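Local coordinates for protein 4-hydroxybutyrate coenzyme A transferase (Shewanella oneidensis, PDB 2OAS) that binds coenzyme A and probably transfers it between carboxylic acids such as 4-hydroxybutyrate and acetate, at residues Asp36-His41 with Glu59-Pro64; Arg73-Gly78 with Asp91-Phe96; Glu99-Phe104 with Asp285-Asn290; Ile111-Ile116 with Lys145-Ile150. All coordinates share one frame; numbering follows the deposited sequence.

Contact 1: Asp36-His41 with Glu59-Pro64; sequences DALAKH and ESLSHP
Leu-61 lays its CD2 methyl against the backbone of helix 32-41, 3.7 Å from Ala-39 CA, so that one branch of the leucine rests on main chain. The leucine CG stands anti to the carbonyl carbon (chi1 -73°), which swings the branched end toward the helix. The Ala-39 CB methyl lies 4.1 Å from Leu-61 CD2, and Leu-38 CG is a looser neighbour of the same methyl. Beside this apolar patch, Ser-60 turns its OG to the helix from the crowded position between backbone N and carbonyl carbon (chi1 66°). That hydroxyl donates to Asp-36 OD1 at 2.7 Å between Ser-60 OG and the acceptor, meeting the carboxylate from above its plane, 30° out of it. Ala-39 CB is 3.8 Å from Ser-60 OG, so the methyl packs against the hydroxyl end of the bond. The contact belongs to the parallel alpha/beta N-terminal domain and joins a helix to the loop between strands 48-52 and 70-74; Leu-61 also packs on Leu-70 and His-72 of strand 70-74, while Leu-38 also covers Val-13 of helix 9-13. Asp-36 is shared between two partners, its OD2 forming a salt bridge with Lys-32 one helical turn earlier. An alanine here would remove both carboxylate oxygens and would probably leave the Ser-60 hydroxyl without its acceptor and Lys-32 without this salt-bridge partner. In the loop itself, Ser-62 OG donates back to Glu-59 O over 2.7 Å, tying together the turn that presents Ser-60 and Leu-61.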
loop_
_atom_site.group_PDB
_atom_site.type_symbol
_atom_site.label_atom_id
_atom_site.label_comp_id
_atom_site.label_asym_id
_atom_site.label_seq_id
_atom_site.Cartn_x
_atom_site.Cartn_y
_atom_site.Cartn_z
ATOM N N ASP A 36 19.200 30.579 -5.150
ATOM C CA ASP A 36 19.561 31.463 -6.260
ATOM C C ASP A 36 21.055 31.711 -6.222
ATOM O O ASP A 36 21.688 31.844 -7.262
ATOM C CB ASP A 36 18.811 32.799 -6.201
ATOM C CG ASP A 36 17.357 32.675 -6.659
ATOM O OD1 ASP A 36 16.975 31.598 -7.168
ATOM O OD2 ASP A 36 16.598 33.657 -6.520
ATOM N N ALA A 37 21.632 31.757 -5.027
ATOM C CA ALA A 37 23.067 31.980 -4.942
ATOM C C ALA A 37 23.803 30.725 -5.429
ATOM O O ALA A 37 24.901 30.808 -5.975
ATOM C CB ALA A 37 23.468 32.307 -3.516
ATOM N N LEU A 38 23.181 29.571 -5.234
ATOM C CA LEU A 38 23.767 28.304 -5.649
ATOM C C LEU A 38 23.654 28.173 -7.161
ATOM O O LEU A 38 24.388 27.413 -7.787
ATOM C CB LEU A 38 23.037 27.143 -4.968
ATOM C CG LEU A 38 23.463 25.719 -5.289
ATOM C CD1 LEU A 38 24.917 25.514 -4.884
ATOM C CD2 LEU A 38 22.559 24.737 -4.576
ATOM N N ALA A 39 22.726 28.926 -7.743
ATOM C CA ALA A 39 22.514 28.905 -9.192
ATOM C C ALA A 39 23.770 29.410 -9.870
ATOM O O ALA A 39 24.020 29.113 -11.036
ATOM C CB ALA A 39 21.319 29.784 -9.566
ATOM N N LYS A 40 24.557 30.185 -9.133
ATOM C CA LYS A 40 25.799 30.712 -9.675
ATOM C C LYS A 40 27.022 29.970 -9.160
ATOM O O LYS A 40 27.836 29.498 -9.952
ATOM C CB LYS A 40 25.914 32.205 -9.373
ATOM C CG LYS A 40 25.188 33.058 -10.403
ATOM C CD LYS A 40 23.934 33.685 -9.847
ATOM C CE LYS A 40 24.290 34.806 -8.891
ATOM N NZ LYS A 40 23.093 35.590 -8.494
ATOM N N HIS A 41 27.139 29.852 -7.839
ATOM C CA HIS A 41 28.264 29.156 -7.217
ATOM C C HIS A 41 28.466 27.751 -7.796
ATOM O O HIS A 41 29.599 27.308 -7.990
ATOM C CB HIS A 41 28.042 29.052 -5.703
ATOM C CG HIS A 41 29.108 28.280 -4.985
ATOM N ND1 HIS A 41 30.414 28.707 -4.908
ATOM C CD2 HIS A 41 29.061 27.105 -4.323
ATOM C CE1 HIS A 41 31.128 27.831 -4.227
ATOM N NE2 HIS A 41 30.331 26.849 -3.862
ATOM N N GLU A 59 13.144 27.784 -9.915
ATOM C CA GLU A 59 13.352 27.573 -11.346
ATOM C C GLU A 59 14.695 28.064 -11.850
ATOM O O GLU A 59 15.066 27.782 -12.992
ATOM C CB GLU A 59 12.234 28.201 -12.183
ATOM C CG GLU A 59 11.761 29.556 -11.735
ATOM C CD GLU A 59 10.841 29.465 -10.533
ATOM O OE1 GLU A 59 9.862 28.694 -10.600
ATOM O OE2 GLU A 59 11.094 30.163 -9.528
ATOM N N SER A 60 15.429 28.790 -11.010
ATOM C CA SER A 60 16.742 29.276 -11.422
ATOM C C SER A 60 17.729 28.099 -11.468
ATOM O O SER A 60 18.698 28.119 -12.227
ATOM C CB SER A 60 17.253 30.357 -10.458
ATOM O OG SER A 60 17.515 29.834 -9.171
ATOM N N LEU A 61 17.467 27.074 -10.663
ATOM C CA LEU A 61 18.316 25.898 -10.620
ATOM C C LEU A 61 17.995 24.911 -11.735
ATOM O O LEU A 61 18.620 23.860 -11.836
ATOM C CB LEU A 61 18.183 25.191 -9.278
ATOM C CG LEU A 61 18.839 25.887 -8.090
ATOM C CD1 LEU A 61 18.554 25.086 -6.820
ATOM C CD2 LEU A 61 20.331 25.997 -8.325
ATOM N N SER A 62 17.021 25.246 -12.568
ATOM C CA SER A 62 16.650 24.366 -13.664
ATOM C C SER A 62 17.101 24.944 -15.002
ATOM O O SER A 62 16.726 24.449 -16.060
ATOM C CB SER A 62 15.140 24.137 -13.677
ATOM O OG SER A 62 14.458 25.349 -13.924
ATOM N N HIS A 63 17.918 25.989 -14.935
ATOM C CA HIS A 63 18.454 26.646 -16.120
ATOM C C HIS A 63 19.511 25.739 -16.756
ATOM O O HIS A 63 20.337 25.146 -16.049
ATOM C CB HIS A 63 19.069 27.992 -15.725
ATOM C CG HIS A 63 19.381 28.888 -16.885
ATOM N ND1 HIS A 63 20.572 28.825 -17.579
ATOM C CD2 HIS A 63 18.642 29.851 -17.489
ATOM C CE1 HIS A 63 20.551 29.713 -18.559
ATOM N NE2 HIS A 63 19.391 30.347 -18.525
ATOM N N PRO A 64 19.496 25.627 -18.101
ATOM C CA PRO A 64 20.428 24.795 -18.876
ATOM C C PRO A 64 21.883 24.988 -18.494
ATOM O O PRO A 64 22.699 24.068 -18.610
ATOM C CB PRO A 64 20.135 25.205 -20.315
ATOM C CG PRO A 64 18.659 25.488 -20.265
ATOM C CD PRO A 64 18.548 26.308 -18.998
#

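Contact 2: Arg73-Gly78 with Asp91-Phe96; sequences RCFFGG and DYVPIF
Val-93 is wedged between two side chains of segment 73-78. Its CG2 methyl sits over the centre of one face of the Arg-73 guanidinium, 3.7 Å from Arg-73 CZ, while its CB and CG1 flank the Phe-75 ring, with Val-93 CB 3.8 Å from Phe-75 CD2. The same ring carbon, Phe-75 CD2, is 3.5 Å from Ile-95 CG2, and Val-93 O lies at the ring edge, in its plane. Parallel pairing just before these residues sets their register: Cys-74 N donates to Asp-91 O over 2.7 Å, nearly along the C=O axis, and Cys-74 O accepts from Val-93 N at 2.7 Å in a nearly straight bond (171° at the hydrogen). Strands 70-74 and 91-92, with helix 82-86 between them, form a beta-alpha-beta unit at one margin of the domain's parallel sheet. Tyr-92 shares a face with Cys-74 and carries Pro-94 N over the centre of one side of its ring. Further out, the extended Arg-73 ends in a salt bridge with Glu-399 of the second subunit, which is likely to steady the guanidinium against the Val-93 methyl; Asp-91 is paired with Arg-71. Phe-76, just beyond the strand, touches the bound coenzyme A.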
loop_
_atom_site.group_PDB
_atom_site.type_symbol
_atom_site.label_atom_id
_atom_site.label_comp_id
_atom_site.label_asym_id
_atom_site.label_seq_id
_atom_site.Cartn_x
_atom_site.Cartn_y
_atom_site.Cartn_z
ATOM N N ARG A 73 17.448 15.336 -8.046
ATOM C CA ARG A 73 17.023 13.972 -7.682
ATOM C C ARG A 73 15.714 14.168 -6.924
ATOM O O ARG A 73 15.714 14.498 -5.744
ATOM C CB ARG A 73 18.057 13.289 -6.790
ATOM C CG ARG A 73 17.863 11.777 -6.641
ATOM C CD ARG A 73 19.066 11.152 -5.945
ATOM N NE ARG A 73 18.927 9.723 -5.674
ATOM C CZ ARG A 73 19.086 8.759 -6.576
ATOM N NH1 ARG A 73 19.390 9.060 -7.832
ATOM N NH2 ARG A 73 18.969 7.490 -6.212
ATOM N N CYS A 74 14.601 13.958 -7.610
ATOM C CA CYS A 74 13.292 14.191 -7.030
ATOM C C CYS A 74 12.519 13.032 -6.443
ATOM O O CYS A 74 12.333 11.997 -7.090
ATOM C CB CYS A 74 12.397 14.860 -8.065
ATOM S SG CYS A 74 13.139 16.255 -8.887
ATOM N N PHE A 75 12.051 13.229 -5.216
ATOM C CA PHE A 75 11.231 12.246 -4.535
ATOM C C PHE A 75 9.804 12.633 -4.893
ATOM O O PHE A 75 8.861 11.882 -4.668
ATOM C CB PHE A 75 11.434 12.338 -3.021
ATOM C CG PHE A 75 12.769 11.846 -2.572
ATOM C CD1 PHE A 75 13.555 12.604 -1.720
ATOM C CD2 PHE A 75 13.241 10.606 -3.000
ATOM C CE1 PHE A 75 14.798 12.142 -1.308
ATOM C CE2 PHE A 75 14.484 10.141 -2.592
ATOM C CZ PHE A 75 15.263 10.907 -1.741
ATOM N N PHE A 76 9.667 13.821 -5.466
ATOM C CA PHE A 76 8.368 14.340 -5.861
ATOM C C PHE A 76 8.638 15.454 -6.846
ATOM O O PHE A 76 9.386 16.380 -6.540
ATOM C CB PHE A 76 7.642 14.916 -4.662
ATOM C CG PHE A 76 6.175 15.098 -4.867
ATOM C CD1 PHE A 76 5.277 14.160 -4.360
ATOM C CD2 PHE A 76 5.681 16.227 -5.517
ATOM C CE1 PHE A 76 3.911 14.344 -4.487
ATOM C CE2 PHE A 76 4.309 16.426 -5.656
ATOM C CZ PHE A 76 3.419 15.482 -5.138
ATOM N N GLY A 77 8.029 15.371 -8.022
ATOM C CA GLY A 77 8.244 16.393 -9.026
ATOM C C GLY A 77 7.458 17.684 -8.847
ATOM O O GLY A 77 6.438 17.742 -8.145
ATOM N N GLY A 78 7.940 18.728 -9.508
ATOM C CA GLY A 78 7.295 20.023 -9.446
ATOM C C GLY A 78 7.352 20.739 -10.783
ATOM O O GLY A 78 7.848 20.198 -11.779
ATOM N N ASP A 91 16.387 13.038 -12.195
ATOM C CA ASP A 91 16.035 11.704 -11.749
ATOM C C ASP A 91 14.848 11.718 -10.809
ATOM O O ASP A 91 14.752 12.579 -9.943
ATOM C CB ASP A 91 17.219 11.066 -11.048
ATOM C CG ASP A 91 18.372 10.848 -11.975
ATOM O OD1 ASP A 91 18.108 10.373 -13.094
ATOM O OD2 ASP A 91 19.530 11.140 -11.598
ATOM N N TYR A 92 13.947 10.757 -10.992
ATOM C CA TYR A 92 12.772 10.620 -10.144
ATOM C C TYR A 92 12.880 9.332 -9.344
ATOM O O TYR A 92 12.998 8.238 -9.919
ATOM C CB TYR A 92 11.499 10.575 -10.974
ATOM C CG TYR A 92 10.270 10.132 -10.199
ATOM C CD1 TYR A 92 9.574 8.979 -10.558
ATOM C CD2 TYR A 92 9.781 10.884 -9.134
ATOM C CE1 TYR A 92 8.418 8.595 -9.881
ATOM C CE2 TYR A 92 8.630 10.509 -8.451
ATOM C CZ TYR A 92 7.952 9.369 -8.835
ATOM O OH TYR A 92 6.774 9.029 -8.204
ATOM N N VAL A 93 12.831 9.468 -8.017
ATOM C CA VAL A 93 12.919 8.331 -7.112
ATOM C C VAL A 93 11.589 8.096 -6.424
ATOM O O VAL A 93 11.229 8.806 -5.502
ATOM C CB VAL A 93 14.010 8.555 -6.045
ATOM C CG1 VAL A 93 14.088 7.346 -5.108
ATOM C CG2 VAL A 93 15.356 8.775 -6.729
ATOM N N PRO A 94 10.834 7.087 -6.868
ATOM C CA PRO A 94 9.545 6.837 -6.226
ATOM C C PRO A 94 9.709 6.361 -4.773
ATOM O O PRO A 94 10.449 5.416 -4.507
ATOM C CB PRO A 94 8.912 5.795 -7.144
ATOM C CG PRO A 94 10.089 5.019 -7.643
ATOM C CD PRO A 94 11.112 6.089 -7.918
ATOM N N ILE A 95 9.014 7.014 -3.842
ATOM C CA ILE A 95 9.113 6.645 -2.424
ATOM C C ILE A 95 8.023 7.284 -1.583
ATOM O O ILE A 95 7.702 8.453 -1.784
ATOM C CB ILE A 95 10.462 7.076 -1.832
ATOM C CG1 ILE A 95 10.527 6.712 -0.349
ATOM C CG2 ILE A 95 10.625 8.565 -1.953
ATOM C CD1 ILE A 95 11.882 6.914 0.244
ATOM N N PHE A 96 7.451 6.531 -0.640
ATOM C CA PHE A 96 6.409 7.108 0.220
ATOM C C PHE A 96 7.054 8.257 0.965
ATOM O O PHE A 96 8.219 8.177 1.341
ATOM C CB PHE A 96 5.862 6.089 1.231
ATOM C CG PHE A 96 5.281 4.875 0.595
ATOM C CD1 PHE A 96 4.244 4.991 -0.319
ATOM C CD2 PHE A 96 5.840 3.627 0.820
ATOM C CE1 PHE A 96 3.776 3.879 -1.013
ATOM C CE2 PHE A 96 5.379 2.508 0.133
ATOM C CZ PHE A 96 4.346 2.636 -0.790
#

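Contact 3: Glu99-Phe104 with Asp285-Asn290; sequences EVPKLF and DIEQVN
Glu-99 opens the segment with a salt bridge from OE2 to Arg-337 of the second subunit. Pro-101, in the first turn of helix 100-105, makes the largest share of the contact, its ring facing the start of helix 286-289. The ring meets Ile-286 obliquely, with Pro-101 CG 3.7 Å from Ile-286 CG1 and the CD1 methyl similarly near. Ile-286 holds CG1 in the crowded position between backbone N and carbonyl carbon (chi1 49°), which brings that branch to the proline; its side chain is about 6 Å from that of Glu-233, a residue seen to bind CoA covalently in a structure of this protein. The extended Glu-287 reaches along the ring, and Pro-101 CB lies 3.1 Å from Glu-287 OE2. Pro-101 CG also lies 3.8 Å from Asp-285 OD1, the N-cap oxygen that accepts from Glu-287 N at 3.0 Å in an almost straight bond (177° at the hydrogen), from well above the carboxylate plane. Lys-102, next in sequence, leads its chain away. Asp-285 OD2 and Glu-287 OE2 both form salt bridges with Arg-105 at the end of helix 100-105, so one arginine ties the two helices together. Pro-101 also packs on Ala-138 of helix 136-142, placing the contact where helices of the N- and C-terminal domains adjoin.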
loop_
_atom_site.group_PDB
_atom_site.type_symbol
_atom_site.label_atom_id
_atom_site.label_comp_id
_atom_site.label_asym_id
_atom_site.label_seq_id
_atom_site.Cartn_x
_atom_site.Cartn_y
_atom_site.Cartn_z
ATOM N N GLU A 99 8.515 7.483 4.205
ATOM C CA GLU A 99 9.712 6.642 4.143
ATOM C C GLU A 99 10.980 7.464 3.924
ATOM O O GLU A 99 12.085 6.964 4.106
ATOM C CB GLU A 99 9.618 5.620 3.003
ATOM C CG GLU A 99 8.458 4.639 3.051
ATOM C CD GLU A 99 8.550 3.649 4.195
ATOM O OE1 GLU A 99 9.612 3.011 4.360
ATOM O OE2 GLU A 99 7.543 3.496 4.924
ATOM N N VAL A 100 10.830 8.724 3.538
ATOM C CA VAL A 100 11.994 9.550 3.280
ATOM C C VAL A 100 12.865 9.750 4.518
ATOM O O VAL A 100 14.078 9.629 4.441
ATOM C CB VAL A 100 11.581 10.907 2.710
ATOM C CG1 VAL A 100 12.808 11.713 2.333
ATOM C CG2 VAL A 100 10.682 10.694 1.492
ATOM N N PRO A 101 12.265 10.062 5.676
ATOM C CA PRO A 101 13.044 10.268 6.906
ATOM C C PRO A 101 13.860 9.033 7.255
ATOM O O PRO A 101 15.003 9.134 7.715
ATOM C CB PRO A 101 11.973 10.539 7.953
ATOM C CG PRO A 101 10.928 11.237 7.172
ATOM C CD PRO A 101 10.849 10.371 5.914
ATOM N N LYS A 102 13.268 7.868 7.019
ATOM C CA LYS A 102 13.931 6.600 7.301
ATOM C C LYS A 102 15.125 6.350 6.368
ATOM O O LYS A 102 16.145 5.792 6.787
ATOM C CB LYS A 102 12.939 5.434 7.179
ATOM C CG LYS A 102 13.604 4.059 7.212
ATOM C CD LYS A 102 12.995 3.097 6.161
ATOM C CE LYS A 102 13.868 1.825 6.001
ATOM N NZ LYS A 102 13.301 0.756 5.102
ATOM N N LEU A 103 14.988 6.746 5.101
ATOM C CA LEU A 103 16.054 6.580 4.112
ATOM C C LEU A 103 17.268 7.384 4.564
ATOM O O LEU A 103 18.418 6.992 4.348
ATOM C CB LEU A 103 15.593 7.085 2.741
ATOM C CG LEU A 103 16.449 6.706 1.526
ATOM C CD1 LEU A 103 16.234 5.236 1.219
ATOM C CD2 LEU A 103 16.058 7.528 0.318
ATOM N N PHE A 104 17.009 8.528 5.186
ATOM C CA PHE A 104 18.096 9.363 5.661
ATOM C C PHE A 104 18.660 8.799 6.948
ATOM O O PHE A 104 19.860 8.540 7.042
ATOM C CB PHE A 104 17.633 10.798 5.900
ATOM C CG PHE A 104 17.196 11.514 4.664
ATOM C CD1 PHE A 104 17.615 11.088 3.406
ATOM C CD2 PHE A 104 16.375 12.631 4.757
ATOM C CE1 PHE A 104 17.218 11.758 2.250
ATOM C CE2 PHE A 104 15.972 13.319 3.611
ATOM C CZ PHE A 104 16.394 12.880 2.349
ATOM N N ASP A 285 6.631 15.796 12.074
ATOM C CA ASP A 285 7.484 15.097 11.113
ATOM C C ASP A 285 6.673 14.106 10.287
ATOM O O ASP A 285 5.959 13.279 10.846
ATOM C CB ASP A 285 8.593 14.363 11.880
ATOM C CG ASP A 285 9.386 13.393 11.013
ATOM O OD1 ASP A 285 9.326 13.490 9.766
ATOM O OD2 ASP A 285 10.087 12.534 11.587
ATOM N N ILE A 286 6.785 14.180 8.961
ATOM C CA ILE A 286 6.037 13.287 8.080
ATOM C C ILE A 286 6.173 11.809 8.434
ATOM O O ILE A 286 5.291 11.012 8.125
ATOM C CB ILE A 286 6.473 13.435 6.619
ATOM C CG1 ILE A 286 7.992 13.365 6.548
ATOM C CG2 ILE A 286 5.943 14.724 6.039
ATOM C CD1 ILE A 286 8.509 13.291 5.160
ATOM N N GLU A 287 7.279 11.428 9.057
ATOM C CA GLU A 287 7.454 10.028 9.424
ATOM C C GLU A 287 6.363 9.604 10.397
ATOM O O GLU A 287 6.066 8.419 10.517
ATOM C CB GLU A 287 8.825 9.798 10.048
ATOM C CG GLU A 287 9.080 8.345 10.399
ATOM C CD GLU A 287 10.522 8.085 10.793
ATOM O OE1 GLU A 287 10.814 6.972 11.269
ATOM O OE2 GLU A 287 11.363 8.991 10.622
ATOM N N GLN A 288 5.770 10.582 11.081
ATOM C CA GLN A 288 4.695 10.337 12.043
ATOM C C GLN A 288 3.321 10.725 11.493
ATOM O O GLN A 288 2.402 9.909 11.500
ATOM C CB GLN A 288 4.932 11.116 13.337
ATOM C CG GLN A 288 5.679 10.372 14.411
ATOM C CD GLN A 288 7.070 9.976 13.985
ATOM O OE1 GLN A 288 7.303 8.836 13.571
ATOM N NE2 GLN A 288 8.011 10.922 14.069
ATOM N N VAL A 289 3.185 11.965 11.029
ATOM C CA VAL A 289 1.916 12.435 10.499
ATOM C C VAL A 289 1.397 11.555 9.365
ATOM O O VAL A 289 0.181 11.358 9.243
ATOM C CB VAL A 289 1.999 13.907 9.999
ATOM C CG1 VAL A 289 3.051 14.042 8.928
ATOM C CG2 VAL A 289 0.648 14.354 9.446
ATOM N N ASN A 290 2.311 11.014 8.555
ATOM C CA ASN A 290 1.946 10.151 7.435
ATOM C C ASN A 290 2.145 8.667 7.738
ATOM O O ASN A 290 2.314 7.845 6.826
ATOM C CB ASN A 290 2.735 10.535 6.184
ATOM C CG ASN A 290 2.163 11.741 5.492
ATOM O OD1 ASN A 290 1.877 12.757 6.124
ATOM N ND2 ASN A 290 1.991 11.642 4.177
#

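Contact 4: Ile111-Ile116 with Lys145-Ile150; sequences IDTAII and KIIAHI
Four residue pairs set strands 113-118 and 145-150 side by side in the parallel sheet of the N-terminal domain, and the contacts between apolar side chains are closest on the face of Ala-114, Ile-116, Ile-146 and Ala-148. Ile-116 has CG1 in the crowded position between backbone N and carbonyl carbon (chi1 64°), which sends its CD1 obliquely across to Ile-146 CG2 at 3.6 Å. Partway along the same side chain, Ile-116 CG1 rests on Ala-148 CB at 3.8 Å. Cys-140 of helix 136-142 packs on both isoleucines, covering this face. Ile-115 and Ile-147 run side by side on the other face in looser contact, Ile-115 CD1 being 4.1 Å from Ile-147 CB, beneath Leu-34 of helix 32-41. Toward the start of the strands the packing gives way to a partly exposed end, where Lys-145 lies alongside Thr-113. The lysine chain is extended until it bends at its last torsion, bringing Lys-145 NZ to 3.1 Å from Thr-113 CG2 and its ammonium to a salt bridge with Glu-20. An alanine here would lose the aliphatic cover over Thr-113 and would probably leave Glu-20 without this counter-charge. Backbone bonds run the whole length: Ala-114 O accepts from Ile-147 N at 3.0 Å, nearly straight at 167°, whereas Lys-145 N reaches Asp-112 O at 2.9 Å with a bent angle of 137°. The interior is thus held by main-chain bonds and hydrocarbon, charge being kept to the N-terminal end of the pair, yet Thr-113 OG1 is buried with no partner in the model.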
loop_
_atom_site.group_PDB
_atom_site.type_symbol
_atom_site.label_atom_id
_atom_site.label_comp_id
_atom_site.label_asym_id
_atom_site.label_seq_id
_atom_site.Cartn_x
_atom_site.Cartn_y
_atom_site.Cartn_z
ATOM N N ILE A 111 23.708 12.517 2.997
ATOM C CA ILE A 111 23.461 13.925 2.734
ATOM C C ILE A 111 24.655 14.718 3.248
ATOM O O ILE A 111 24.924 14.730 4.447
ATOM C CB ILE A 111 22.200 14.415 3.450
ATOM C CG1 ILE A 111 20.980 13.673 2.901
ATOM C CG2 ILE A 111 22.083 15.915 3.315
ATOM C CD1 ILE A 111 19.674 14.066 3.518
ATOM N N ASP A 112 25.377 15.380 2.347
ATOM C CA ASP A 112 26.545 16.158 2.762
ATOM C C ASP A 112 26.151 17.497 3.357
ATOM O O ASP A 112 26.768 17.967 4.303
ATOM C CB ASP A 112 27.511 16.364 1.591
ATOM C CG ASP A 112 28.086 15.046 1.055
ATOM O OD1 ASP A 112 28.547 14.214 1.864
ATOM O OD2 ASP A 112 28.081 14.848 -0.190
ATOM N N THR A 113 25.124 18.118 2.803
ATOM C CA THR A 113 24.679 19.394 3.340
ATOM C C THR A 113 23.208 19.657 3.058
ATOM O O THR A 113 22.690 19.332 1.986
ATOM C CB THR A 113 25.536 20.585 2.797
ATOM O OG1 THR A 113 24.699 21.506 2.114
ATOM C CG2 THR A 113 26.626 20.101 1.871
ATOM N N ALA A 114 22.535 20.250 4.038
ATOM C CA ALA A 114 21.117 20.575 3.919
ATOM C C ALA A 114 20.911 22.081 3.868
ATOM O O ALA A 114 21.379 22.807 4.748
ATOM C CB ALA A 114 20.351 20.002 5.092
ATOM N N ILE A 115 20.213 22.548 2.840
ATOM C CA ILE A 115 19.931 23.964 2.709
ATOM C C ILE A 115 18.558 24.182 3.322
ATOM O O ILE A 115 17.576 23.556 2.909
ATOM C CB ILE A 115 19.850 24.411 1.234
ATOM C CG1 ILE A 115 21.009 23.819 0.424
ATOM C CG2 ILE A 115 19.847 25.931 1.177
ATOM C CD1 ILE A 115 22.379 24.181 0.942
ATOM N N ILE A 116 18.470 25.074 4.300
ATOM C CA ILE A 116 17.183 25.291 4.928
ATOM C C ILE A 116 16.867 26.749 5.214
ATOM O O ILE A 116 17.746 27.597 5.202
ATOM C CB ILE A 116 17.089 24.491 6.242
ATOM C CG1 ILE A 116 18.121 24.997 7.243
ATOM C CG2 ILE A 116 17.379 23.038 5.975
ATOM C CD1 ILE A 116 18.069 24.270 8.564
ATOM N N LYS A 145 26.768 18.893 7.052
ATOM C CA LYS A 145 26.787 20.285 7.488
ATOM C C LYS A 145 25.464 20.946 7.104
ATOM O O LYS A 145 24.784 20.477 6.196
ATOM C CB LYS A 145 27.948 21.046 6.854
ATOM C CG LYS A 145 27.911 21.145 5.335
ATOM C CD LYS A 145 29.038 22.058 4.858
ATOM C CE LYS A 145 29.098 22.156 3.346
ATOM N NZ LYS A 145 29.520 20.877 2.723
ATOM N N ILE A 146 25.090 22.020 7.794
ATOM C CA ILE A 146 23.839 22.703 7.474
ATOM C C ILE A 146 24.050 24.179 7.134
ATOM O O ILE A 146 24.793 24.877 7.811
ATOM C CB ILE A 146 22.829 22.600 8.643
ATOM C CG1 ILE A 146 22.450 21.135 8.874
ATOM C CG2 ILE A 146 21.579 23.398 8.332
ATOM C CD1 ILE A 146 21.702 20.904 10.165
ATOM N N ILE A 147 23.408 24.632 6.060
ATOM C CA ILE A 147 23.491 26.022 5.623
ATOM C C ILE A 147 22.069 26.575 5.742
ATOM O O ILE A 147 21.180 26.201 4.990
ATOM C CB ILE A 147 24.003 26.105 4.182
ATOM C CG1 ILE A 147 25.470 25.657 4.154
ATOM C CG2 ILE A 147 23.862 27.534 3.638
ATOM C CD1 ILE A 147 26.048 25.558 2.759
ATOM N N ALA A 148 21.869 27.457 6.708
ATOM C CA ALA A 148 20.566 28.019 6.989
ATOM C C ALA A 148 20.376 29.463 6.576
ATOM O O ALA A 148 21.280 30.290 6.660
ATOM C CB ALA A 148 20.262 27.894 8.493
ATOM N N HIS A 149 19.166 29.762 6.152
ATOM C CA HIS A 149 18.856 31.099 5.759
ATOM C C HIS A 149 17.881 31.607 6.800
ATOM O O HIS A 149 16.783 31.076 6.938
ATOM C CB HIS A 149 18.249 31.089 4.353
ATOM C CG HIS A 149 17.360 32.250 4.081
ATOM N ND1 HIS A 149 17.718 33.542 4.389
ATOM C CD2 HIS A 149 16.104 32.310 3.579
ATOM C CE1 HIS A 149 16.716 34.354 4.095
ATOM N NE2 HIS A 149 15.725 33.632 3.601
ATOM N N ILE A 150 18.300 32.604 7.564
ATOM C CA ILE A 150 17.443 33.163 8.594
ATOM C C ILE A 150 16.508 34.211 8.016
ATOM O O ILE A 150 16.942 35.264 7.534
ATOM C CB ILE A 150 18.264 33.787 9.716
ATOM C CG1 ILE A 150 19.153 32.711 10.346
ATOM C CG2 ILE A 150 17.323 34.435 10.734
ATOM C CD1 ILE A 150 20.057 33.217 11.442
#

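Along the chain, contacts 1, 2 and 3 open in that order, while contact 4 falls between the two segments of contact 3. Contacts 2 and 4 belong to one parallel sheet, their centres about 20 Å apart, and contact 1 sets a helix and a loop of the same domain about 16 Å from contact 4, centre to centre. Contact 3 bridges to the C-terminal domain. It touches contact 2, where Phe-75 packs on Val-100, Leu-103 and Phe-104, and contact 4 through Phe-104 and Ile-111. Helix 100-105 therefore connects the sheet to the domain interface; contacts 2 and 3 also meet the second subunit and lie near coenzyme A, whereas contacts 1 and 4 are remote from the annotated sites.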